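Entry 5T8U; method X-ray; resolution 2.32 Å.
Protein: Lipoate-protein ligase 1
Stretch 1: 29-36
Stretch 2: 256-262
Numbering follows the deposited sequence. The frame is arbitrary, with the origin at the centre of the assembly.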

# COMPACT_ATOMS: atom_id res chain seq x y z
N GLU A 29 -9.42 -4.89 -3.10
CA GLU A 29 -8.37 -4.08 -3.71
C GLU A 29 -7.53 -4.91 -4.68
O GLU A 29 -7.30 -4.50 -5.83
CB GLU A 29 -7.49 -3.49 -2.60
CG GLU A 29 -6.41 -2.55 -3.08
CD GLU A 29 -5.51 -2.09 -1.95
OE1 GLU A 29 -5.11 -2.94 -1.13
OE2 GLU A 29 -5.22 -0.88 -1.88
N ASN A 30 -7.07 -6.08 -4.24
CA ASN A 30 -6.26 -6.92 -5.11
C ASN A 30 -7.04 -7.38 -6.33
O ASN A 30 -6.46 -7.54 -7.41
CB ASN A 30 -5.74 -8.13 -4.32
CG ASN A 30 -4.62 -8.85 -5.05
OD1 ASN A 30 -3.88 -8.24 -5.83
ND2 ASN A 30 -4.48 -10.14 -4.79
N PHE A 31 -8.35 -7.60 -6.18
CA PHE A 31 -9.15 -8.01 -7.33
C PHE A 31 -9.30 -6.87 -8.33
O PHE A 31 -9.31 -7.10 -9.54
CB PHE A 31 -10.52 -8.50 -6.87
CG PHE A 31 -11.33 -9.15 -7.95
CD1 PHE A 31 -11.35 -10.53 -8.08
CD2 PHE A 31 -12.06 -8.39 -8.85
CE1 PHE A 31 -12.08 -11.14 -9.08
CE2 PHE A 31 -12.80 -8.99 -9.85
CZ PHE A 31 -12.81 -10.36 -9.96
N LEU A 32 -9.40 -5.64 -7.84
CA LEU A 32 -9.47 -4.49 -8.74
C LEU A 32 -8.15 -4.29 -9.46
O LEU A 32 -8.14 -4.02 -10.67
CB LEU A 32 -9.86 -3.24 -7.95
CG LEU A 32 -11.18 -3.31 -7.19
CD1 LEU A 32 -11.28 -2.18 -6.18
CD2 LEU A 32 -12.35 -3.27 -8.15
N LEU A 33 -7.03 -4.42 -8.75
CA LEU A 33 -5.73 -4.30 -9.39
C LEU A 33 -5.51 -5.39 -10.43
O LEU A 33 -4.99 -5.13 -11.52
CB LEU A 33 -4.62 -4.33 -8.34
CG LEU A 33 -3.19 -4.47 -8.87
CD1 LEU A 33 -2.87 -3.38 -9.89
CD2 LEU A 33 -2.19 -4.43 -7.73
N ASN A 34 -5.89 -6.63 -10.12
CA ASN A 34 -5.64 -7.76 -11.00
C ASN A 34 -6.71 -7.93 -12.08
O ASN A 34 -6.57 -8.83 -12.92
CB ASN A 34 -5.52 -9.05 -10.18
CG ASN A 34 -4.22 -9.12 -9.41
OD1 ASN A 34 -4.21 -9.37 -8.20
ND2 ASN A 34 -3.11 -8.91 -10.10
N ASN A 35 -7.76 -7.11 -12.08
CA ASN A 35 -8.79 -7.18 -13.11
C ASN A 35 -9.16 -5.78 -13.60
O ASN A 35 -10.30 -5.55 -14.02
CB ASN A 35 -10.04 -7.90 -12.61
CG ASN A 35 -9.77 -9.37 -12.30
OD1 ASN A 35 -9.79 -10.21 -13.20
ND2 ASN A 35 -9.53 -9.67 -11.03
N TYR A 36 -8.21 -4.85 -13.56
CA TYR A 36 -8.41 -3.47 -13.96
C TYR A 36 -9.14 -3.36 -15.29
O TYR A 36 -10.30 -2.96 -15.34
CB TYR A 36 -7.05 -2.76 -14.01
CG TYR A 36 -7.08 -1.30 -14.41
CD1 TYR A 36 -7.61 -0.33 -13.57
CD2 TYR A 36 -6.55 -0.89 -15.63
CE1 TYR A 36 -7.62 1.00 -13.93
CE2 TYR A 36 -6.55 0.44 -16.00
CZ TYR A 36 -7.09 1.38 -15.15
OH TYR A 36 -7.09 2.70 -15.52
N PRO A 256 -13.81 -17.26 -7.78
CA PRO A 256 -12.78 -18.11 -7.16
C PRO A 256 -11.48 -17.38 -6.91
O PRO A 256 -10.79 -17.67 -5.92
CB PRO A 256 -12.61 -19.26 -8.17
CG PRO A 256 -13.81 -19.21 -9.04
CD PRO A 256 -14.22 -17.78 -9.10
N GLU A 257 -11.10 -16.45 -7.79
CA GLU A 257 -9.91 -15.65 -7.57
C GLU A 257 -10.04 -14.83 -6.29
O GLU A 257 -9.11 -14.78 -5.47
CB GLU A 257 -9.67 -14.74 -8.78
CG GLU A 257 -8.28 -14.16 -8.87
CD GLU A 257 -8.13 -13.19 -10.02
OE1 GLU A 257 -8.86 -13.35 -11.03
OE2 GLU A 257 -7.30 -12.26 -9.92
N PHE A 258 -11.19 -14.18 -6.11
CA PHE A 258 -11.42 -13.40 -4.90
C PHE A 258 -11.27 -14.27 -3.65
O PHE A 258 -10.56 -13.91 -2.71
CB PHE A 258 -12.80 -12.76 -4.94
CG PHE A 258 -13.08 -11.83 -3.79
CD1 PHE A 258 -12.78 -10.49 -3.89
CD2 PHE A 258 -13.63 -12.31 -2.61
CE1 PHE A 258 -13.02 -9.63 -2.84
CE2 PHE A 258 -13.88 -11.46 -1.56
CZ PHE A 258 -13.57 -10.11 -1.67
N LEU A 259 -11.95 -15.42 -3.62
CA LEU A 259 -11.83 -16.32 -2.48
C LEU A 259 -10.39 -16.77 -2.28
O LEU A 259 -9.96 -16.99 -1.14
CB LEU A 259 -12.74 -17.54 -2.67
CG LEU A 259 -14.24 -17.28 -2.52
CD1 LEU A 259 -15.03 -18.50 -2.95
CD2 LEU A 259 -14.59 -16.92 -1.08
N LYS A 260 -9.63 -16.93 -3.37
CA LYS A 260 -8.21 -17.25 -3.25
C LYS A 260 -7.47 -16.15 -2.49
O LYS A 260 -6.78 -16.43 -1.51
CB LYS A 260 -7.61 -17.44 -4.64
CG LYS A 260 -6.17 -17.93 -4.65
CD LYS A 260 -5.47 -17.56 -5.96
CE LYS A 260 -6.17 -18.17 -7.17
NZ LYS A 260 -5.58 -17.68 -8.45
N TYR A 261 -7.62 -14.90 -2.94
CA TYR A 261 -6.99 -13.79 -2.24
C TYR A 261 -7.40 -13.75 -0.77
O TYR A 261 -6.56 -13.66 0.12
CB TYR A 261 -7.36 -12.47 -2.92
CG TYR A 261 -6.92 -12.36 -4.37
CD1 TYR A 261 -5.85 -13.10 -4.86
CD2 TYR A 261 -7.57 -11.49 -5.24
CE1 TYR A 261 -5.45 -13.00 -6.17
CE2 TYR A 261 -7.17 -11.38 -6.56
CZ TYR A 261 -6.11 -12.14 -7.02
OH TYR A 261 -5.72 -12.03 -8.33
N TYR A 262 -8.71 -13.83 -0.52
CA TYR A 262 -9.22 -13.75 0.85
C TYR A 262 -8.61 -14.83 1.73
O TYR A 262 -8.16 -14.56 2.85
CB TYR A 262 -10.74 -13.86 0.84
CG TYR A 262 -11.39 -13.69 2.19
CD1 TYR A 262 -11.62 -12.42 2.72
CD2 TYR A 262 -11.78 -14.79 2.94
CE1 TYR A 262 -12.22 -12.26 3.96
CE2 TYR A 262 -12.38 -14.64 4.18
CZ TYR A 262 -12.59 -13.37 4.68
OH TYR A 262 -13.19 -13.22 5.91

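How do two helices so far apart in sequence come to meet here? Their axes approach to 9.9 Å and cross at 131°, nearer antiparallel than parallel, and the contact is modest, burying 303 Å² in total. Glu29 takes almost no part, since its CA-to-CB bond points away from the other helix. The next residue, Asn30, points toward it, and its side chain lies over one face of the Tyr261 ring. The flat ring offers a broad surface against which a short side chain can pack closely.

What does Phe31 contribute? The partner covers more of Phe31 than of any other residue of its stretch. Its CA-to-CB bond runs sideways, with chi1 in t, and its ring reaches Phe258, CD1 of Phe31 lying 4.1 Å from CB of Phe258. CE1 of Phe31 is 4.3 Å from CB of Glu257, so the aliphatic base of that acidic residue also borders the ring. On the Tyr261 side, CB of Phe31 is 4.4 Å from CE2 of Tyr261. Both phenylalanines are buried, as suits their apolar rings, although those rings do not stack.

Which residues beyond Phe31 return to the contact? Leu32 and Leu33 are buried but make no contact with the second helix. Asn34 again points toward it, at a partly exposed margin where Glu257 and Tyr261 can keep their polar ends. CB of Asn34 lies 3.7 Å from OE2 of Glu257.

How does Asn35 finish the contact? Its CA-to-CB bond runs sideways, but the amide comes nearer the partner: ND2 of Asn35 lies 3.6 Å from OE2 of Glu257. The same ND2 of Asn35 donates a hydrogen bond of 3.0 Å to O of Phe31, tying the side chain back to its own helix. The contact as a whole is side-chain packing around Phe31 and Tyr261, with polar groups gathered at its partly exposed end.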